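PDB 1FNU: exotoxin type A from Streptococcus pyogenes phage T12, which probably acts as a secreted superantigen toxin of the staphylococcal and streptococcal family, the scarlet fever toxin. Local coordinates for residues A[140-145]-A[172-177]. Sequence-based numbering, arbitrary orientation.
Sequences VTAQEL and IKFIPK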
loop_
_atom_site.group_PDB
_atom_site.type_symbol
_atom_site.label_atom_id
_atom_site.label_comp_id
_atom_site.label_asym_id
_atom_site.label_seq_id
_atom_site.Cartn_x
_atom_site.Cartn_y
_atom_site.Cartn_z
ATOM N N VAL A 140 32.407 3.129 11.651
ATOM C CA VAL A 140 31.027 3.547 11.902
ATOM C C VAL A 140 30.359 3.991 10.631
ATOM O O VAL A 140 31.041 4.536 9.752
ATOM C CB VAL A 140 31.050 4.731 12.816
ATOM C CG1 VAL A 140 31.693 4.328 14.066
ATOM C CG2 VAL A 140 31.891 5.797 12.242
ATOM N N THR A 141 29.056 3.771 10.487
ATOM C CA THR A 141 28.457 4.278 9.255
ATOM C C THR A 141 28.353 5.790 9.332
ATOM O O THR A 141 28.278 6.337 10.394
ATOM C CB THR A 141 27.016 3.729 8.943
ATOM O OG1 THR A 141 26.084 4.271 9.870
ATOM C CG2 THR A 141 26.990 2.187 9.010
ATOM N N ALA A 142 28.427 6.454 8.175
ATOM C CA ALA A 142 28.248 7.916 8.102
ATOM C C ALA A 142 26.808 8.184 8.716
ATOM O O ALA A 142 26.561 9.162 9.470
ATOM C CB ALA A 142 28.287 8.338 6.625
ATOM N N GLN A 143 25.873 7.290 8.390
ATOM C CA GLN A 143 24.549 7.437 8.921
ATOM C C GLN A 143 24.552 7.670 10.445
ATOM O O GLN A 143 23.924 8.623 11.001
ATOM C CB GLN A 143 23.680 6.182 8.565
ATOM C CG GLN A 143 22.204 6.328 9.001
ATOM C CD GLN A 143 21.315 5.176 8.683
ATOM O OE1 GLN A 143 21.747 4.155 8.163
ATOM N NE2 GLN A 143 20.044 5.311 9.022
ATOM N N GLU A 144 25.224 6.800 11.162
ATOM C CA GLU A 144 25.198 6.972 12.592
ATOM C C GLU A 144 25.719 8.367 13.055
ATOM O O GLU A 144 25.159 9.041 13.952
ATOM C CB GLU A 144 25.991 5.835 13.261
ATOM C CG GLU A 144 26.408 6.128 14.664
ATOM C CD GLU A 144 27.123 4.933 15.353
ATOM O OE1 GLU A 144 27.085 3.804 14.810
ATOM O OE2 GLU A 144 27.701 5.123 16.461
ATOM N N LEU A 145 26.754 8.820 12.394
ATOM C CA LEU A 145 27.366 10.096 12.808
ATOM C C LEU A 145 26.495 11.294 12.455
ATOM O O LEU A 145 26.399 12.234 13.251
ATOM C CB LEU A 145 28.714 10.198 12.167
ATOM C CG LEU A 145 29.642 9.073 12.660
ATOM C CD1 LEU A 145 30.885 9.234 11.887
ATOM C CD2 LEU A 145 29.998 9.151 14.057
ATOM N N ILE A 172 26.208 18.206 5.285
ATOM C CA ILE A 172 27.223 17.691 6.198
ATOM C C ILE A 172 28.202 16.998 5.260
ATOM O O ILE A 172 27.786 16.314 4.302
ATOM C CB ILE A 172 26.614 16.726 7.193
ATOM C CG1 ILE A 172 27.707 16.214 8.137
ATOM C CG2 ILE A 172 25.912 15.592 6.441
ATOM C CD1 ILE A 172 27.178 15.405 9.267
ATOM N N LYS A 173 29.482 17.207 5.519
ATOM C CA LYS A 173 30.536 16.678 4.665
ATOM C C LYS A 173 31.429 15.787 5.478
ATOM O O LYS A 173 31.842 16.133 6.566
ATOM C CB LYS A 173 31.368 17.820 4.064
ATOM C CG LYS A 173 32.653 17.388 3.326
ATOM C CD LYS A 173 33.458 18.594 2.774
ATOM C CE LYS A 173 34.713 18.148 1.956
ATOM N NZ LYS A 173 35.333 19.251 1.054
ATOM N N PHE A 174 31.665 14.608 4.935
ATOM C CA PHE A 174 32.490 13.616 5.578
ATOM C C PHE A 174 33.832 13.568 4.816
ATOM O O PHE A 174 33.882 13.509 3.571
ATOM C CB PHE A 174 31.757 12.282 5.577
ATOM C CG PHE A 174 30.665 12.182 6.603
ATOM C CD1 PHE A 174 30.979 12.011 7.924
ATOM C CD2 PHE A 174 29.305 12.259 6.227
ATOM C CE1 PHE A 174 29.984 11.911 8.882
ATOM C CE2 PHE A 174 28.311 12.158 7.154
ATOM C CZ PHE A 174 28.647 11.983 8.497
ATOM N N ILE A 175 34.922 13.637 5.582
ATOM C CA ILE A 175 36.260 13.618 5.001
ATOM C C ILE A 175 37.059 12.448 5.604
ATOM O O ILE A 175 37.595 12.568 6.708
ATOM C CB ILE A 175 36.968 14.936 5.277
ATOM C CG1 ILE A 175 36.000 16.107 5.025
ATOM C CG2 ILE A 175 38.175 15.088 4.280
ATOM C CD1 ILE A 175 36.458 17.304 5.692
ATOM N N PRO A 176 37.112 11.298 4.893
ATOM C CA PRO A 176 37.811 10.066 5.300
ATOM C C PRO A 176 39.302 10.216 4.968
ATOM O O PRO A 176 39.629 10.523 3.833
ATOM C CB PRO A 176 37.161 8.989 4.414
ATOM C CG PRO A 176 36.025 9.714 3.697
ATOM C CD PRO A 176 36.564 11.108 3.551
ATOM N N LYS A 177 40.196 9.980 5.924
ATOM C CA LYS A 177 41.672 10.110 5.717
ATOM C C LYS A 177 42.115 9.987 4.296
ATOM O O LYS A 177 42.733 10.876 3.720
ATOM C CB LYS A 177 42.390 9.017 6.488
ATOM C CG LYS A 177 43.182 8.006 5.622
ATOM C CD LYS A 177 43.646 6.814 6.426
ATOM C CE LYS A 177 44.535 7.233 7.503
ATOM N NZ LYS A 177 43.869 8.296 8.294
#
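Phe174 reaches from strand 169-176 to the first turn of helix 142-157, where Ala142 and Leu145 meet its ring in two different ways. The methyl of Ala142 lies over one face as a CH-pi contact, CB standing 4.1 Å from the Phe174 centroid, 19° off the ring normal and displaced toward the rim. Phe174 CE2 is the ring atom nearest to Ala142 CB, at 3.9 Å. Leu145 instead comes to the edge: its CB lies near the ring plane, 3.9 Å from Phe174 CE1, with CD1 slightly farther from the same carbon. Between these two approaches the carbonyl oxygen O of Ala142 sits 3.6 Å from Phe174 CZ. With CG anti to its carbonyl carbon (chi1 -77°), Phe174 sends the ring out from the strand toward the helix. Thr141 caps the start of the helix, its OG1 accepting from Glu144 N at 3.0 Å. Farther out, Phe182 on the adjoining strand 182-185 meets the Phe174 ring, and its side chain also touches Ala142; Ile133 of strand 126-135 packs against Leu145. No hydrogen bond joins the two segments; this buried helix-on-sheet contact of the beta-grasp domain rests mainly on dispersion and CH-pi contact at the face and edge of one ring.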